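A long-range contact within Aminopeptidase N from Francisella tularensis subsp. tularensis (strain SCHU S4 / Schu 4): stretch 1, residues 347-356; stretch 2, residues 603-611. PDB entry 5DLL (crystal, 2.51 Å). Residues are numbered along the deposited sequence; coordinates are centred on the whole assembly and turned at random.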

ATOM      1  N   ASN A 347      16.646   1.680  -2.456  1.00 44.50           N
ATOM      2  CA  ASN A 347      16.784   2.293  -1.129  1.00 49.96           C
ATOM      3  C   ASN A 347      17.408   1.268  -0.168  1.00 49.81           C
ATOM      4  O   ASN A 347      18.428   0.675  -0.505  1.00 61.91           O
ATOM      5  CB  ASN A 347      15.434   2.834  -0.623  1.00 55.21           C
ATOM      6  CG  ASN A 347      14.777   3.802  -1.602  1.00 59.61           C
ATOM      7  OD1 ASN A 347      14.817   5.017  -1.406  1.00 59.76           O
ATOM      8  ND2 ASN A 347      14.163   3.268  -2.656  1.00 55.34           N
ATOM      9  N   SER A 348      16.817   1.051   1.007  1.00 50.19           N
ATOM     10  CA  SER A 348      17.284   0.021   1.937  1.00 50.01           C
ATOM     11  C   SER A 348      16.357  -1.193   1.930  1.00 50.53           C
ATOM     12  O   SER A 348      15.177  -1.072   2.261  1.00 56.53           O
ATOM     13  CB  SER A 348      17.353   0.586   3.353  1.00 53.03           C
ATOM     14  OG  SER A 348      17.725  -0.423   4.277  1.00 64.27           O
ATOM     15  N   ARG A 349      16.893  -2.357   1.571  1.00 50.20           N
ATOM     16  CA  ARG A 349      16.100  -3.589   1.509  1.00 52.61           C
ATOM     17  C   ARG A 349      15.520  -3.955   2.865  1.00 54.81           C
ATOM     18  O   ARG A 349      14.338  -4.274   2.974  1.00 56.06           O
ATOM     19  CB  ARG A 349      16.937  -4.770   1.006  1.00 54.87           C
ATOM     20  CG  ARG A 349      17.317  -4.703  -0.469  1.00 64.75           C
ATOM     21  CD  ARG A 349      17.556  -6.086  -1.054  1.00 63.57           C
ATOM     22  NE  ARG A 349      16.401  -6.957  -0.842  1.00 56.78           N
ATOM     23  CZ  ARG A 349      15.359  -7.071  -1.666  1.00 55.52           C
ATOM     24  NH1 ARG A 349      15.292  -6.388  -2.806  1.00 55.92           N
ATOM     25  NH2 ARG A 349      14.372  -7.892  -1.344  1.00 52.18           N
ATOM     26  N   ASP A 350      16.364  -3.902   3.890  1.00 56.51           N
ATOM     27  CA  ASP A 350      15.998  -4.363   5.231  1.00 58.88           C
ATOM     28  C   ASP A 350      14.896  -3.510   5.859  1.00 57.18           C
ATOM     29  O   ASP A 350      13.986  -4.042   6.488  1.00 65.43           O
ATOM     30  CB  ASP A 350      17.230  -4.374   6.143  1.00 64.09           C
ATOM     31  CG  ASP A 350      18.335  -5.289   5.630  1.00 71.24           C
ATOM     32  OD1 ASP A 350      18.044  -6.465   5.325  1.00 70.35           O
ATOM     33  OD2 ASP A 350      19.495  -4.830   5.536  1.00 73.18           O
ATOM     34  N   VAL A 351      14.978  -2.194   5.678  1.00 53.87           N
ATOM     35  CA  VAL A 351      13.984  -1.270   6.223  1.00 51.30           C
ATOM     36  C   VAL A 351      12.644  -1.450   5.511  1.00 49.79           C
ATOM     37  O   VAL A 351      11.601  -1.593   6.158  1.00 46.68           O
ATOM     38  CB  VAL A 351      14.443   0.201   6.096  1.00 56.30           C
ATOM     39  CG1 VAL A 351      13.345   1.161   6.542  1.00 55.75           C
ATOM     40  CG2 VAL A 351      15.710   0.429   6.908  1.00 60.97           C
ATOM     41  N   LYS A 352      12.675  -1.447   4.180  1.00 44.24           N
ATOM     42  CA  LYS A 352      11.472  -1.698   3.399  1.00 42.13           C
ATOM     43  C   LYS A 352      10.829  -3.002   3.837  1.00 43.44           C
ATOM     44  O   LYS A 352       9.611  -3.087   3.954  1.00 46.07           O
ATOM     45  CB  LYS A 352      11.782  -1.760   1.900  1.00 39.77           C
ATOM     46  CG  LYS A 352      10.577  -2.071   1.016  1.00 38.71           C
ATOM     47  CD  LYS A 352       9.392  -1.156   1.312  1.00 38.14           C
ATOM     48  CE  LYS A 352       8.281  -1.317   0.286  1.00 36.95           C
ATOM     49  NZ  LYS A 352       7.010  -0.681   0.740  1.00 35.97           N
ATOM     50  N   ARG A 353      11.661  -4.008   4.086  1.00 41.13           N
ATOM     51  CA  ARG A 353      11.183  -5.323   4.482  1.00 41.54           C
ATOM     52  C   ARG A 353      10.602  -5.332   5.895  1.00 46.47           C
ATOM     53  O   ARG A 353       9.649  -6.064   6.165  1.00 53.25           O
ATOM     54  CB  ARG A 353      12.307  -6.359   4.355  1.00 44.18           C
ATOM     55  CG  ARG A 353      11.872  -7.803   4.558  1.00 45.20           C
ATOM     56  CD  ARG A 353      10.659  -8.161   3.712  1.00 41.54           C
ATOM     57  NE  ARG A 353      10.173  -9.509   3.992  1.00 41.52           N
ATOM     58  CZ  ARG A 353       8.932  -9.933   3.760  1.00 41.90           C
ATOM     59  NH1 ARG A 353       8.014  -9.115   3.249  1.00 40.38           N
ATOM     60  NH2 ARG A 353       8.602 -11.188   4.054  1.00 41.46           N
ATOM     61  N   ILE A 354      11.163  -4.528   6.796  1.00 45.25           N
ATOM     62  CA  ILE A 354      10.571  -4.360   8.129  1.00 47.69           C
ATOM     63  C   ILE A 354       9.195  -3.692   8.013  1.00 47.01           C
ATOM     64  O   ILE A 354       8.224  -4.174   8.592  1.00 47.68           O
ATOM     65  CB  ILE A 354      11.498  -3.567   9.083  1.00 48.19           C
ATOM     66  CG1 ILE A 354      12.708  -4.425   9.474  1.00 47.91           C
ATOM     67  CG2 ILE A 354      10.753  -3.137  10.344  1.00 49.63           C
ATOM     68  CD1 ILE A 354      13.869  -3.636  10.041  1.00 49.50           C
ATOM     69  N   ASP A 355       9.119  -2.604   7.248  1.00 48.77           N
ATOM     70  CA  ASP A 355       7.859  -1.876   7.041  1.00 51.67           C
ATOM     71  C   ASP A 355       6.741  -2.750   6.474  1.00 48.77           C
ATOM     72  O   ASP A 355       5.585  -2.602   6.867  1.00 60.66           O
ATOM     73  CB  ASP A 355       8.069  -0.673   6.109  1.00 56.29           C
ATOM     74  CG  ASP A 355       8.951   0.408   6.724  1.00 68.42           C
ATOM     75  OD1 ASP A 355       9.193   0.374   7.952  1.00 66.61           O
ATOM     76  OD2 ASP A 355       9.405   1.295   5.970  1.00 71.70           O
ATOM     77  N   ASP A 356       7.085  -3.649   5.553  1.00 50.52           N
ATOM     78  CA  ASP A 356       6.098  -4.550   4.938  1.00 49.33           C
ATOM     79  C   ASP A 356       5.640  -5.637   5.910  1.00 49.02           C
ATOM     80  O   ASP A 356       4.477  -6.039   5.891  1.00 61.89           O
ATOM     81  CB  ASP A 356       6.654  -5.199   3.663  1.00 51.58           C
ATOM     82  CG  ASP A 356       6.963  -4.184   2.560  1.00 60.86           C
ATOM     83  OD1 ASP A 356       6.394  -3.069   2.573  1.00 58.96           O
ATOM     84  OD2 ASP A 356       7.784  -4.508   1.673  1.00 52.70           O
ATOM     85  N   LEU A 603      27.191  -1.534   8.349  1.00 75.27           N
ATOM     86  CA  LEU A 603      25.818  -2.003   8.467  1.00 70.23           C
ATOM     87  C   LEU A 603      24.905  -0.839   8.096  1.00 70.16           C
ATOM     88  O   LEU A 603      25.152   0.297   8.518  1.00 59.55           O
ATOM     89  CB  LEU A 603      25.533  -2.473   9.897  1.00 71.15           C
ATOM     90  CG  LEU A 603      24.230  -3.242  10.140  1.00 79.54           C
ATOM     91  CD1 LEU A 603      24.208  -4.556   9.371  1.00 85.39           C
ATOM     92  CD2 LEU A 603      24.039  -3.494  11.628  1.00 80.41           C
ATOM     93  N   ASP A 604      23.867  -1.117   7.304  1.00 72.13           N
ATOM     94  CA  ASP A 604      22.947  -0.072   6.852  1.00 69.25           C
ATOM     95  C   ASP A 604      22.528   0.776   8.053  1.00 64.01           C
ATOM     96  O   ASP A 604      21.943   0.275   9.015  1.00 48.94           O
ATOM     97  CB  ASP A 604      21.719  -0.665   6.144  1.00 70.02           C
ATOM     98  CG  ASP A 604      20.857   0.402   5.452  1.00 70.92           C
ATOM     99  OD1 ASP A 604      20.729   1.529   5.980  1.00 58.33           O
ATOM    100  OD2 ASP A 604      20.298   0.108   4.374  1.00 62.90           O
ATOM    101  N   LYS A 605      22.847   2.063   7.977  1.00 62.34           N
ATOM    102  CA  LYS A 605      22.619   2.996   9.077  1.00 58.16           C
ATOM    103  C   LYS A 605      21.127   3.225   9.329  1.00 59.63           C
ATOM    104  O   LYS A 605      20.733   3.603  10.431  1.00 55.38           O
ATOM    105  CB  LYS A 605      23.314   4.325   8.768  1.00 63.64           C
ATOM    106  CG  LYS A 605      23.945   5.004   9.964  1.00 63.73           C
ATOM    107  CD  LYS A 605      25.247   5.702   9.599  1.00 62.78           C
ATOM    108  CE  LYS A 605      26.363   4.699   9.351  1.00 64.20           C
ATOM    109  NZ  LYS A 605      27.698   5.355   9.351  1.00 65.53           N
ATOM    110  N   ALA A 606      20.308   3.002   8.301  1.00 58.36           N
ATOM    111  CA  ALA A 606      18.857   3.071   8.434  1.00 55.91           C
ATOM    112  C   ALA A 606      18.339   1.870   9.221  1.00 51.03           C
ATOM    113  O   ALA A 606      17.456   2.011  10.068  1.00 42.09           O
ATOM    114  CB  ALA A 606      18.205   3.124   7.062  1.00 61.93           C
ATOM    115  N   LEU A 607      18.885   0.691   8.925  1.00 50.45           N
ATOM    116  CA  LEU A 607      18.578  -0.529   9.679  1.00 58.73           C
ATOM    117  C   LEU A 607      18.952  -0.379  11.156  1.00 54.60           C
ATOM    118  O   LEU A 607      18.222  -0.838  12.036  1.00 49.23           O
ATOM    119  CB  LEU A 607      19.303  -1.735   9.067  1.00 68.69           C
ATOM    120  CG  LEU A 607      19.466  -2.996   9.921  1.00 83.97           C
ATOM    121  CD1 LEU A 607      18.124  -3.637  10.246  1.00 76.72           C
ATOM    122  CD2 LEU A 607      20.382  -3.973   9.198  1.00102.36           C
ATOM    123  N   ILE A 608      20.092   0.258  11.416  1.00 53.21           N
ATOM    124  CA  ILE A 608      20.495   0.596  12.781  1.00 55.75           C
ATOM    125  C   ILE A 608      19.406   1.444  13.461  1.00 53.07           C
ATOM    126  O   ILE A 608      19.005   1.155  14.589  1.00 44.42           O
ATOM    127  CB  ILE A 608      21.860   1.331  12.807  1.00 56.09           C
ATOM    128  CG1 ILE A 608      22.988   0.375  12.400  1.00 62.58           C
ATOM    129  CG2 ILE A 608      22.159   1.881  14.194  1.00 62.25           C
ATOM    130  CD1 ILE A 608      24.325   1.047  12.146  1.00 60.07           C
ATOM    131  N   SER A 609      18.922   2.468  12.757  1.00 46.00           N
ATOM    132  CA  SER A 609      17.869   3.351  13.273  1.00 45.52           C
ATOM    133  C   SER A 609      16.595   2.606  13.686  1.00 48.39           C
ATOM    134  O   SER A 609      15.962   2.972  14.673  1.00 46.71           O
ATOM    135  CB  SER A 609      17.515   4.418  12.233  1.00 48.40           C
ATOM    136  OG  SER A 609      18.681   4.949  11.631  1.00 56.45           O
ATOM    137  N   ASN A 610      16.217   1.581  12.921  1.00 58.30           N
ATOM    138  CA  ASN A 610      15.017   0.784  13.221  1.00 55.55           C
ATOM    139  C   ASN A 610      15.218  -0.127  14.423  1.00 53.07           C
ATOM    140  O   ASN A 610      14.330  -0.250  15.268  1.00 48.62           O
ATOM    141  CB  ASN A 610      14.580  -0.063  12.013  1.00 56.80           C
ATOM    142  CG  ASN A 610      13.407   0.543  11.264  1.00 62.05           C
ATOM    143  OD1 ASN A 610      12.403  -0.127  11.021  1.00 70.41           O
ATOM    144  ND2 ASN A 610      13.525   1.814  10.903  1.00 59.93           N
ATOM    145  N   ALA A 611      16.383  -0.768  14.484  1.00 50.82           N
ATOM    146  CA  ALA A 611      16.707  -1.686  15.575  1.00 52.71           C
ATOM    147  C   ALA A 611      16.890  -0.963  16.913  1.00 59.07           C
ATOM    148  O   ALA A 611      16.550  -1.509  17.967  1.00 66.89           O
ATOM    149  CB  ALA A 611      17.949  -2.489  15.232  1.00 52.00           C
TER

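Two helices more than 250 residues apart in sequence, 349-356 and 605-611, pack side by side with their axes 8.8 Å apart at closest approach and their N-to-C directions 35° apart. Both begin near the same end of the contact, so their N-cap residues, Ser348 and Asp604, can meet.

That meeting supplies the single hydrogen bond between the stretches. Ser348 OG donates to Asp604 OD2 over a short 2.6 Å. Both CA-to-CB bonds point toward the opposing stretch and both chi1 angles are t. Asp604 is doubly employed: while OD2 receives the serine hydroxyl, OD1 accepts from Ala606 N at 2.8 Å, capping its own helix by satisfying an amide that has no preceding turn to bond with. A carboxylate, with two acceptor oxygens, suits this combined role.

Beyond the caps the contact is chiefly van der Waals packing. Val351 and Leu607 have the closest CA atoms across the contact, 5.8 Å apart. Val351, buried and directed toward the partner, places CG2 3.7 Å from Ala606 CB and 3.8 Å from Leu607 N; the alanine methyl is small, in keeping with a valine methyl lying this close to the helix backbone. One turn on, Ile354 CD1 lies 4.3 Å from Leu607 CD1. The CA-to-CB bond of Leu607 points sideways to the first stretch, but its branched side chain still reaches it, and its CD2 comes within 3.9 Å of Asp350 OD2, where the aliphatic group packs against the partly exposed carboxylate.

Asn610, one turn beyond Ala606, has the largest area covered by the other stretch. Its CA-to-CB bond points toward the first helix, and Ile354 CG2 packs 3.5 Å from Asn610 OD1. The side-chain amide makes no hydrogen bond across the interface; here it lies in van der Waals contact with Ile354. Altogether the two stretches bury 341 Å², a modest area joining a polar link at the helix starts to an apolar centre.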